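Long-range contacts in BtGH115A (Bacteroides thetaiotaomicron, PDB 5BY3), which acts as a family GH115 4-O-methyl-alpha-glucuronidase with specificity for decorated arabinogalactans: residues V129-W134 / L470-G475; E161-F166 / R207-W212; E691-L696 / M772-N777; S712-E717 / P748-K753. All coordinates share one frame; numbering follows the deposited sequence.

Contact 1: V129-W134 / L470-G475; sequences VSPWEW and LERELG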
# COMPACT_ATOMS: atom_id res chain seq x y z
N VAL A 129 5.51 -11.01 19.45
CA VAL A 129 4.56 -9.89 19.45
C VAL A 129 4.36 -9.32 18.03
O VAL A 129 5.30 -8.79 17.43
CB VAL A 129 4.99 -8.78 20.46
CG1 VAL A 129 3.94 -7.69 20.58
CG2 VAL A 129 5.29 -9.37 21.83
N SER A 130 3.15 -9.45 17.50
CA SER A 130 2.76 -8.91 16.20
C SER A 130 2.76 -7.36 16.22
O SER A 130 2.39 -6.75 17.24
CB SER A 130 1.36 -9.44 15.84
OG SER A 130 0.65 -8.61 14.93
N PRO A 131 3.15 -6.71 15.09
CA PRO A 131 2.82 -5.29 14.86
C PRO A 131 1.36 -4.90 15.17
O PRO A 131 1.11 -3.75 15.56
CB PRO A 131 3.07 -5.11 13.36
CG PRO A 131 4.22 -6.05 13.10
CD PRO A 131 4.05 -7.23 14.03
N TRP A 132 0.43 -5.83 15.01
CA TRP A 132 -0.99 -5.56 15.17
C TRP A 132 -1.57 -6.03 16.52
O TRP A 132 -2.81 -6.08 16.69
CB TRP A 132 -1.72 -6.20 14.01
CG TRP A 132 -1.09 -5.87 12.71
CD1 TRP A 132 -0.17 -6.59 12.05
CD2 TRP A 132 -1.31 -4.69 11.93
NE1 TRP A 132 0.20 -5.95 10.88
CE2 TRP A 132 -0.48 -4.78 10.80
CE3 TRP A 132 -2.12 -3.57 12.10
CZ2 TRP A 132 -0.46 -3.80 9.82
CZ3 TRP A 132 -2.11 -2.59 11.13
CH2 TRP A 132 -1.28 -2.71 10.00
N GLU A 133 -0.67 -6.39 17.44
CA GLU A 133 -0.93 -6.58 18.87
C GLU A 133 -2.09 -5.71 19.36
O GLU A 133 -3.09 -6.21 19.89
CB GLU A 133 0.37 -6.23 19.62
CG GLU A 133 0.30 -6.07 21.13
CD GLU A 133 0.18 -4.64 21.60
OE1 GLU A 133 0.95 -3.75 21.14
OE2 GLU A 133 -0.69 -4.40 22.46
N TRP A 134 -1.96 -4.41 19.17
CA TRP A 134 -3.01 -3.49 19.53
C TRP A 134 -3.94 -3.20 18.35
O TRP A 134 -5.17 -3.16 18.56
CB TRP A 134 -2.42 -2.20 20.07
CG TRP A 134 -3.48 -1.35 20.76
CD1 TRP A 134 -3.96 -1.51 22.05
CD2 TRP A 134 -4.17 -0.23 20.20
NE1 TRP A 134 -4.91 -0.55 22.31
CE2 TRP A 134 -5.06 0.25 21.20
CE3 TRP A 134 -4.10 0.43 18.97
CZ2 TRP A 134 -5.89 1.35 20.99
CZ3 TRP A 134 -4.93 1.53 18.75
CH2 TRP A 134 -5.83 1.97 19.77
N LEU A 470 -0.68 -15.37 8.21
CA LEU A 470 -1.95 -15.97 8.75
C LEU A 470 -1.67 -16.94 9.86
O LEU A 470 -2.36 -16.93 10.90
CB LEU A 470 -2.81 -16.69 7.68
CG LEU A 470 -3.28 -15.85 6.47
CD1 LEU A 470 -3.60 -16.69 5.26
CD2 LEU A 470 -4.43 -14.93 6.79
N GLU A 471 -0.64 -17.76 9.64
CA GLU A 471 -0.15 -18.67 10.68
C GLU A 471 0.21 -17.91 11.92
O GLU A 471 -0.19 -18.31 13.00
CB GLU A 471 1.03 -19.52 10.20
CG GLU A 471 0.59 -20.65 9.29
CD GLU A 471 1.72 -21.52 8.82
OE1 GLU A 471 2.88 -21.03 8.77
OE2 GLU A 471 1.42 -22.68 8.47
N ARG A 472 0.93 -16.79 11.77
CA ARG A 472 1.27 -15.95 12.94
C ARG A 472 0.04 -15.28 13.62
O ARG A 472 -0.02 -15.24 14.85
CB ARG A 472 2.37 -14.92 12.60
CG ARG A 472 3.03 -14.16 13.75
CD ARG A 472 3.80 -12.98 13.13
NE ARG A 472 2.90 -11.84 12.85
CZ ARG A 472 3.14 -10.78 12.08
NH1 ARG A 472 4.26 -10.64 11.40
NH2 ARG A 472 2.21 -9.82 11.95
N GLU A 473 -0.91 -14.76 12.85
CA GLU A 473 -2.02 -13.97 13.46
C GLU A 473 -3.19 -14.84 13.96
O GLU A 473 -3.74 -14.60 15.04
CB GLU A 473 -2.52 -12.83 12.56
CG GLU A 473 -1.47 -11.88 11.97
CD GLU A 473 -0.51 -11.22 12.97
OE1 GLU A 473 -0.61 -10.02 13.17
OE2 GLU A 473 0.40 -11.86 13.50
N LEU A 474 -3.55 -15.84 13.17
CA LEU A 474 -4.52 -16.84 13.60
C LEU A 474 -3.67 -18.03 14.08
O LEU A 474 -2.55 -17.81 14.53
CB LEU A 474 -5.45 -17.16 12.45
CG LEU A 474 -5.61 -15.93 11.54
CD1 LEU A 474 -6.01 -16.36 10.13
CD2 LEU A 474 -6.56 -14.87 12.10
N GLY A 475 -4.11 -19.26 14.01
CA GLY A 475 -3.11 -20.31 14.28
C GLY A 475 -2.62 -21.00 13.03
O GLY A 475 -3.04 -20.67 11.93

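Contact 2: E161-F166 / R207-W212; sequences EYRGIF and RANTYW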
# COMPACT_ATOMS: atom_id res chain seq x y z
N GLU A 161 15.39 3.57 2.44
CA GLU A 161 15.89 4.52 3.47
C GLU A 161 14.76 5.25 4.24
O GLU A 161 14.84 5.39 5.48
CB GLU A 161 16.92 5.53 2.90
CG GLU A 161 17.87 6.02 4.00
CD GLU A 161 18.78 7.20 3.65
OE1 GLU A 161 18.79 7.67 2.49
OE2 GLU A 161 19.51 7.66 4.56
N TYR A 162 13.73 5.68 3.51
CA TYR A 162 12.56 6.26 4.14
C TYR A 162 11.30 5.47 3.77
O TYR A 162 11.00 5.26 2.58
CB TYR A 162 12.40 7.73 3.77
CG TYR A 162 13.47 8.57 4.38
CD1 TYR A 162 13.33 9.07 5.67
CD2 TYR A 162 14.67 8.83 3.69
CE1 TYR A 162 14.32 9.85 6.26
CE2 TYR A 162 15.67 9.60 4.27
CZ TYR A 162 15.48 10.11 5.54
OH TYR A 162 16.44 10.87 6.12
N ARG A 163 10.56 5.03 4.79
CA ARG A 163 9.37 4.24 4.52
C ARG A 163 8.28 4.62 5.46
O ARG A 163 8.47 4.84 6.65
CB ARG A 163 9.68 2.74 4.49
CG ARG A 163 10.50 2.31 5.66
CD ARG A 163 11.69 1.38 5.43
NE ARG A 163 12.16 1.26 6.82
CZ ARG A 163 13.08 2.04 7.40
NH1 ARG A 163 13.78 2.93 6.68
NH2 ARG A 163 13.34 1.89 8.69
N GLY A 164 7.10 4.74 4.91
CA GLY A 164 6.08 5.32 5.74
C GLY A 164 4.75 5.22 5.12
O GLY A 164 4.60 4.65 4.02
N ILE A 165 3.78 5.79 5.83
CA ILE A 165 2.41 5.78 5.41
C ILE A 165 1.86 7.19 5.36
O ILE A 165 2.36 8.09 6.02
CB ILE A 165 1.55 4.91 6.39
CG1 ILE A 165 1.33 5.63 7.75
CG2 ILE A 165 2.13 3.49 6.50
CD1 ILE A 165 0.33 4.95 8.68
N PHE A 166 0.78 7.32 4.62
CA PHE A 166 -0.01 8.51 4.52
C PHE A 166 -1.48 8.22 4.96
O PHE A 166 -2.19 7.54 4.24
CB PHE A 166 0.11 9.00 3.03
CG PHE A 166 -0.77 10.19 2.66
CD1 PHE A 166 -1.17 11.14 3.61
CD2 PHE A 166 -1.19 10.36 1.33
CE1 PHE A 166 -1.98 12.23 3.26
CE2 PHE A 166 -1.99 11.43 0.97
CZ PHE A 166 -2.36 12.39 1.94
N ARG A 207 8.82 -1.07 11.49
CA ARG A 207 10.15 -0.48 11.14
C ARG A 207 10.07 0.65 10.13
O ARG A 207 10.98 0.84 9.34
CB ARG A 207 11.20 -1.52 10.66
CG ARG A 207 11.39 -2.77 11.50
CD ARG A 207 10.67 -3.92 10.81
NE ARG A 207 11.28 -5.19 11.14
CZ ARG A 207 11.16 -6.32 10.47
NH1 ARG A 207 10.42 -6.42 9.34
NH2 ARG A 207 11.80 -7.37 10.93
N ALA A 208 8.96 1.36 10.11
CA ALA A 208 8.75 2.49 9.24
C ALA A 208 9.28 3.69 10.01
O ALA A 208 9.35 3.66 11.26
CB ALA A 208 7.26 2.65 8.93
N ASN A 209 9.68 4.73 9.28
CA ASN A 209 10.27 5.90 9.95
C ASN A 209 9.62 7.23 9.62
O ASN A 209 9.95 8.24 10.26
CB ASN A 209 11.80 5.97 9.74
CG ASN A 209 12.20 5.96 8.28
OD1 ASN A 209 11.37 6.18 7.38
ND2 ASN A 209 13.49 5.70 8.04
N THR A 210 8.67 7.20 8.68
CA THR A 210 8.11 8.41 8.06
C THR A 210 6.56 8.43 8.16
O THR A 210 5.93 7.40 8.17
CB THR A 210 8.58 8.48 6.59
OG1 THR A 210 10.02 8.40 6.54
CG2 THR A 210 8.10 9.71 5.90
N TYR A 211 5.96 9.62 8.22
CA TYR A 211 4.51 9.77 8.31
C TYR A 211 4.07 10.98 7.53
O TYR A 211 4.69 12.03 7.64
CB TYR A 211 4.10 9.93 9.78
CG TYR A 211 2.62 10.12 10.09
CD1 TYR A 211 1.64 9.34 9.48
CD2 TYR A 211 2.20 11.05 11.06
CE1 TYR A 211 0.30 9.52 9.76
CE2 TYR A 211 0.88 11.21 11.37
CZ TYR A 211 -0.08 10.45 10.72
OH TYR A 211 -1.43 10.62 11.03
N TRP A 212 3.02 10.83 6.73
CA TRP A 212 2.30 11.96 6.16
C TRP A 212 0.97 12.00 6.90
O TRP A 212 0.14 11.14 6.70
CB TRP A 212 2.06 11.79 4.66
CG TRP A 212 3.29 11.83 3.77
CD1 TRP A 212 4.62 11.93 4.14
CD2 TRP A 212 3.28 11.74 2.34
NE1 TRP A 212 5.43 11.94 3.02
CE2 TRP A 212 4.64 11.80 1.91
CE3 TRP A 212 2.27 11.64 1.37
CZ2 TRP A 212 4.98 11.76 0.56
CZ3 TRP A 212 2.61 11.59 0.05
CH2 TRP A 212 3.94 11.66 -0.35

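Contact 3: E691-L696 / M772-N777; sequences EVDIRL and MLYEVN. With SO4 (sulfate ion), chain B.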
# COMPACT_ATOMS: atom_id res chain seq x y z
N GLU A 691 -10.69 -14.74 -34.05
CA GLU A 691 -10.59 -13.55 -33.20
C GLU A 691 -9.65 -13.82 -32.04
O GLU A 691 -9.96 -14.59 -31.15
CB GLU A 691 -11.97 -13.10 -32.68
CG GLU A 691 -12.01 -11.68 -32.11
CD GLU A 691 -13.18 -11.43 -31.16
OE1 GLU A 691 -14.33 -11.32 -31.62
OE2 GLU A 691 -12.94 -11.36 -29.94
N VAL A 692 -8.49 -13.19 -32.05
CA VAL A 692 -7.53 -13.39 -30.95
C VAL A 692 -7.72 -12.33 -29.88
O VAL A 692 -7.60 -11.15 -30.17
CB VAL A 692 -6.08 -13.44 -31.47
CG1 VAL A 692 -5.09 -13.71 -30.34
CG2 VAL A 692 -5.99 -14.50 -32.56
N ASP A 693 -7.98 -12.78 -28.65
CA ASP A 693 -8.36 -11.95 -27.49
C ASP A 693 -7.24 -12.11 -26.46
O ASP A 693 -7.08 -13.15 -25.86
CB ASP A 693 -9.69 -12.48 -26.95
CG ASP A 693 -10.33 -11.58 -25.89
OD1 ASP A 693 -9.67 -10.64 -25.40
OD2 ASP A 693 -11.51 -11.86 -25.51
N ILE A 694 -6.45 -11.07 -26.31
CA ILE A 694 -5.23 -11.11 -25.50
C ILE A 694 -5.41 -10.19 -24.29
O ILE A 694 -5.80 -9.03 -24.44
CB ILE A 694 -3.98 -10.67 -26.31
CG1 ILE A 694 -3.81 -11.55 -27.54
CG2 ILE A 694 -2.72 -10.74 -25.46
CD1 ILE A 694 -2.82 -11.00 -28.55
N ARG A 695 -5.15 -10.74 -23.11
CA ARG A 695 -5.39 -10.04 -21.87
C ARG A 695 -4.03 -9.91 -21.19
O ARG A 695 -3.27 -10.88 -21.04
CB ARG A 695 -6.31 -10.86 -20.98
CG ARG A 695 -7.82 -10.96 -21.24
CD ARG A 695 -8.48 -9.95 -22.15
NE ARG A 695 -9.84 -10.37 -22.57
CZ ARG A 695 -10.92 -10.45 -21.77
NH1 ARG A 695 -10.86 -10.18 -20.47
NH2 ARG A 695 -12.09 -10.83 -22.29
N LEU A 696 -3.71 -8.68 -20.77
CA LEU A 696 -2.41 -8.37 -20.20
C LEU A 696 -2.61 -7.56 -18.94
O LEU A 696 -3.66 -6.97 -18.71
CB LEU A 696 -1.52 -7.61 -21.18
CG LEU A 696 -1.34 -8.14 -22.59
CD1 LEU A 696 -2.13 -7.28 -23.57
CD2 LEU A 696 0.15 -8.14 -22.91
N MSE A 772 -7.64 -15.90 -25.46
CA MSE A 772 -8.79 -16.69 -25.96
C MSE A 772 -8.90 -16.67 -27.48
O MSE A 772 -8.32 -15.80 -28.14
CB MSE A 772 -10.08 -16.27 -25.28
CG MSE A 772 -10.05 -16.60 -23.79
SE MSE A 772 -9.42 -15.03 -22.79
CE MSE A 772 -10.75 -14.97 -21.33
N LEU A 773 -9.63 -17.62 -28.05
CA LEU A 773 -9.63 -17.79 -29.52
C LEU A 773 -10.88 -17.42 -30.35
O LEU A 773 -10.73 -16.64 -31.27
CB LEU A 773 -8.87 -19.05 -29.99
CG LEU A 773 -7.56 -18.77 -30.76
CD1 LEU A 773 -6.62 -17.70 -30.20
CD2 LEU A 773 -6.77 -20.05 -30.99
N TYR A 774 -12.06 -17.97 -30.08
CA TYR A 774 -13.31 -17.59 -30.87
C TYR A 774 -13.27 -17.69 -32.42
O TYR A 774 -12.52 -16.95 -33.09
CB TYR A 774 -13.88 -16.20 -30.47
CG TYR A 774 -13.91 -15.95 -28.98
CD1 TYR A 774 -14.87 -16.58 -28.15
CD2 TYR A 774 -12.97 -15.11 -28.38
CE1 TYR A 774 -14.88 -16.37 -26.77
CE2 TYR A 774 -12.98 -14.89 -27.02
CZ TYR A 774 -13.91 -15.53 -26.21
OH TYR A 774 -13.87 -15.26 -24.87
N GLU A 775 -14.13 -18.54 -32.97
CA GLU A 775 -14.23 -18.74 -34.44
C GLU A 775 -14.52 -17.47 -35.27
O GLU A 775 -13.56 -16.85 -35.74
CB GLU A 775 -15.14 -19.93 -34.79
CG GLU A 775 -14.32 -21.15 -35.23
CD GLU A 775 -14.85 -22.49 -34.74
OE1 GLU A 775 -14.00 -23.41 -34.59
OE2 GLU A 775 -16.07 -22.66 -34.54
N VAL A 776 -15.78 -17.07 -35.45
CA VAL A 776 -16.18 -15.80 -36.15
C VAL A 776 -15.86 -15.66 -37.67
O VAL A 776 -14.87 -16.22 -38.15
CB VAL A 776 -15.77 -14.50 -35.39
CG1 VAL A 776 -15.84 -14.69 -33.88
CG2 VAL A 776 -14.40 -13.98 -35.82
N ASN A 777 -16.67 -14.88 -38.38
CA ASN A 777 -16.57 -14.74 -39.85
C ASN A 777 -16.23 -13.36 -40.44
O ASN A 777 -15.26 -13.22 -41.19
CB ASN A 777 -17.82 -15.34 -40.54
CG ASN A 777 -17.64 -16.82 -40.84
OD1 ASN A 777 -18.31 -17.68 -40.27
ND2 ASN A 777 -16.69 -17.13 -41.73
S SO4 B . -15.14 -10.21 -19.67
O1 SO4 B . -14.04 -10.15 -20.67
O2 SO4 B . -16.43 -9.81 -20.29
O3 SO4 B . -15.24 -11.59 -19.13
O4 SO4 B . -14.85 -9.25 -18.59

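Contact 4: S712-E717 / P748-K753; sequences SLDGAE and PVTGKK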
# COMPACT_ATOMS: atom_id res chain seq x y z
N SER A 712 1.57 -13.33 -34.47
CA SER A 712 1.77 -13.97 -35.78
C SER A 712 1.17 -15.35 -35.83
O SER A 712 1.58 -16.26 -35.08
CB SER A 712 3.26 -13.99 -36.18
OG SER A 712 3.43 -14.55 -37.47
N LEU A 713 0.15 -15.48 -36.68
CA LEU A 713 -0.48 -16.76 -37.00
C LEU A 713 0.24 -17.43 -38.19
O LEU A 713 0.19 -16.95 -39.33
CB LEU A 713 -1.97 -16.57 -37.31
CG LEU A 713 -2.69 -17.89 -37.65
CD1 LEU A 713 -3.54 -18.41 -36.50
CD2 LEU A 713 -3.54 -17.74 -38.91
N ASP A 714 0.91 -18.54 -37.89
CA ASP A 714 1.57 -19.41 -38.87
C ASP A 714 2.64 -18.67 -39.67
O ASP A 714 2.60 -18.66 -40.90
CB ASP A 714 0.53 -20.09 -39.77
CG ASP A 714 -0.46 -20.91 -38.96
OD1 ASP A 714 -0.04 -21.37 -37.87
OD2 ASP A 714 -1.62 -21.10 -39.39
N GLY A 715 3.57 -18.04 -38.95
CA GLY A 715 4.71 -17.36 -39.56
C GLY A 715 4.46 -16.04 -40.27
O GLY A 715 5.42 -15.39 -40.71
N ALA A 716 3.18 -15.62 -40.32
CA ALA A 716 2.65 -14.65 -41.30
C ALA A 716 3.03 -13.17 -41.19
O ALA A 716 2.24 -12.30 -41.61
CB ALA A 716 1.14 -14.81 -41.38
N GLU A 717 4.22 -12.86 -40.71
CA GLU A 717 4.71 -11.47 -40.56
C GLU A 717 3.97 -10.77 -39.41
O GLU A 717 2.78 -10.43 -39.53
CB GLU A 717 4.69 -10.63 -41.87
CG GLU A 717 5.57 -9.36 -41.86
CD GLU A 717 7.11 -9.60 -41.90
OE1 GLU A 717 7.58 -10.73 -42.22
OE2 GLU A 717 7.87 -8.64 -41.63
N PRO A 748 -6.78 -13.85 -40.65
CA PRO A 748 -7.21 -14.92 -41.56
C PRO A 748 -6.47 -16.22 -41.26
O PRO A 748 -5.25 -16.18 -41.10
CB PRO A 748 -6.81 -14.39 -42.93
CG PRO A 748 -5.67 -13.44 -42.68
CD PRO A 748 -5.91 -12.85 -41.33
N VAL A 749 -7.19 -17.34 -41.16
CA VAL A 749 -6.55 -18.67 -41.23
C VAL A 749 -6.16 -18.97 -42.69
O VAL A 749 -6.64 -18.31 -43.61
CB VAL A 749 -7.44 -19.82 -40.66
CG1 VAL A 749 -8.02 -19.45 -39.30
CG2 VAL A 749 -8.55 -20.24 -41.64
N THR A 750 -5.28 -19.95 -42.90
CA THR A 750 -5.18 -20.55 -44.23
C THR A 750 -6.19 -21.70 -44.35
O THR A 750 -6.81 -21.88 -45.40
CB THR A 750 -3.76 -21.00 -44.60
OG1 THR A 750 -3.11 -21.56 -43.45
CG2 THR A 750 -2.93 -19.83 -45.12
N GLY A 751 -6.38 -22.45 -43.26
CA GLY A 751 -7.25 -23.63 -43.26
C GLY A 751 -6.44 -24.91 -43.12
O GLY A 751 -6.91 -25.98 -43.49
N LYS A 752 -5.25 -24.77 -42.53
CA LYS A 752 -4.18 -25.77 -42.44
C LYS A 752 -4.47 -27.12 -41.77
O LYS A 752 -4.01 -28.14 -42.29
CB LYS A 752 -2.96 -25.18 -41.73
CG LYS A 752 -1.87 -24.63 -42.63
CD LYS A 752 -0.50 -24.98 -42.03
CE LYS A 752 0.38 -23.77 -41.78
NZ LYS A 752 0.68 -22.96 -42.99
N LYS A 753 -5.20 -27.11 -40.64
CA LYS A 753 -5.38 -28.28 -39.69
C LYS A 753 -4.50 -28.22 -38.40
O LYS A 753 -4.91 -28.73 -37.33
CB LYS A 753 -5.24 -29.65 -40.40
CG LYS A 753 -6.01 -30.80 -39.78
CD LYS A 753 -6.12 -32.00 -40.72
CE LYS A 753 -7.33 -32.88 -40.39
NZ LYS A 753 -7.66 -32.93 -38.93

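Contact 1: V129-W134 / L470-G475
Glu473 OE1 is gripped from two directions: Ser130 OG donates to it across the contact at 2.6 Å, and Arg472 NH2 donates from its own helix at 3.1 Å. Ser130 approaches on the syn lone pair of OE1, whereas Arg472 lies above the carboxylate plane and holds Glu473 side-on, its NE meeting OE2 at 2.6 Å. A bend at chi2 (-54°) carries Glu473 CD back toward the loop. Serine suits its place because the same hydroxyl both gives and takes: OG accepts from Trp132 N at 2.8 Å, closing an ST turn within the type I beta turn of Ser130-Glu133. Pro131 CD and Ser130 CA lie over one face of the guanidinium, with Pro131 CD 3.8 Å from Arg472 NH2. Trp132 presents an edge instead, its CD1 standing 3.6 Å from Glu473 OE1, with the indole nearly coplanar with the guanidinium (25°). An alanine at Glu473 would probably leave the Ser130 hydroxyl without its acceptor and Arg472 NE without its mate, so that the guanidinium would be held less firmly, although Glu445 would still pair with NH1. Glu445, on helix 441-452, joins both sides by pairing with Arg472 NH1 and Trp132 NE1. Thus the loop after helix 113-126 is tied to the C-terminal end of helix 462-473, while Trp132 also rests on Leu202 of helix 193-205.

Contact 2: E161-F166 / R207-W212
Phe166 offers one ring face to the edge of Trp212 in an edge-to-face pair, the centroids 5.4 Å apart and the planes at 60°. Trp212 CE3 stands over that face, Trp212 O in plane at the rim. The Tyr162 ring meets Thr210 OG1 at its edge. Asn209 CG covers one face of the Arg163 guanidinium, whose edge receives Arg207 O through two weak bonds from NE and NH2; NH1 turns to Gln94 and Val160 O. Strands 162-166 and 210-212 are parallel neighbours, joined by a connection that includes helix 193-205, a beta-alpha-beta unit of the TIM barrel. Trp212 N donates to Ile165 O at 2.9 Å, and Arg163 O takes both Asn209 N and Thr210 N. Asparagine suits the place just before the second strand because its amide imitates a peptide: ND2 reaches Glu161 O, in plane with that carbonyl, at 2.9 Å, and OD1 accepts Arg163 N at 2.9 Å. Thr210 OG1 reaches the same OD1 from the opposite face of the amide. At Gly164 a CB would run into Thr210 O, which suits glycine to this place. Ile165 CG1 meets Tyr211 CD1 on the other side of the sheet, toward helix 193-205.

Contact 3: E691-L696 / M772-N777
Tyr774 turns its ring edge to Asp693, with CE2 3.7 Å from OD2 and the ring and carboxylate planes 39° apart. Glu691 passes the same ring obliquely, its OE2 4.1 Å from Tyr774 CD2; its OE1 pairs with Arg641, also a cation-pi partner of the tyrosine. Arg695 bends at chi2 (-17°), and its NE meets Asp693 OD1 at 2.8 Å, within the guanidinium plane but above that of the carboxylate. CE of Met772, a selenomethionine, lies over one guanidinium face, while O1 of a sulfate, probably from the crystallisation liquor, sits at the edge, 2.6 Å from Arg695 NH2. An alanine at Arg695 would probably leave Asp693 without its close countercharge, Lys744 being a long, weak partner, and open a gap beside the Met772 methyl. On the opposite side, Val692 CG2 and Leu773 CD1 lie side by side at 4.0 Å, branched chains suited to an apolar interior. Asp693 and Met772 form an antiparallel hydrogen-bonded pair, and Glu691 N donates to Tyr774 O. Strand 689-696 lies between strand 766-772 and strand 741-748, where Val692 bonds to Ile745, and Ile694 packs onto strand 708-713 of the other antiparallel sheet, consistent with the beta-sandwich of a galactose-binding-like domain.

Contact 4: S712-E717 / P748-K753
Leu713 holds CG anti to its backbone N (chi1 -179°), and its CD2 meets the start of the facing loop, 3.2 Å from Pro748 O and 3.9 Å from Val749 CA. Asp714 instead sets CG beside its backbone N (chi1 -58°), which puts CG 4.1 Å from Lys752 CE. The aspartate and lysine slide past each other in opposite directions, and Lys752 NZ remains 4.7 Å from Asp714 OD2. The charges may attract one another at that range, but they form no salt bridge. Asp714 is held instead by strand 755-761, OD1 accepting from Gln756 N and OD2 bonded to His755 ND1. A carboxylate suits the place, with one acceptor oxygen for each of these partners on a chain short enough to stay beside the turn. Leu713-Ala716 make a type I' turn, which Ala716 N closes on Leu713 O with a weak bond of 3.4 Å. Asp714 and Gly715 both have positive phi there; glycine takes it readily, and aspartate is among the other residues that tolerate it. The turn belongs to the hairpin of strands 708-713 and 719-722, and the loop carries the chain from strand 741-748 in one sheet to strand 755-761 in the other.

Contacts 1 and 2 are buried and close to each other, contact 2 in the barrel, nested within the loop that contact 1 closes. They share surroundings, since helices 193-205 and 441-452 touch both, but contact 2 joins barrel strands through backbone bonds and aromatic rings, whereas contact 1 ties a loop to a helix end through a salt-bridged carboxylate and a serine hydroxyl. Contacts 3 and 4 belong to the C-terminal domain, their centres about 14 Å apart and about 45 Å or more from those of the first pair. Contact 3 is partly buried and combines strand pairing with charged side chains; contact 4 is a surface contact with no hydrogen bond between its segments.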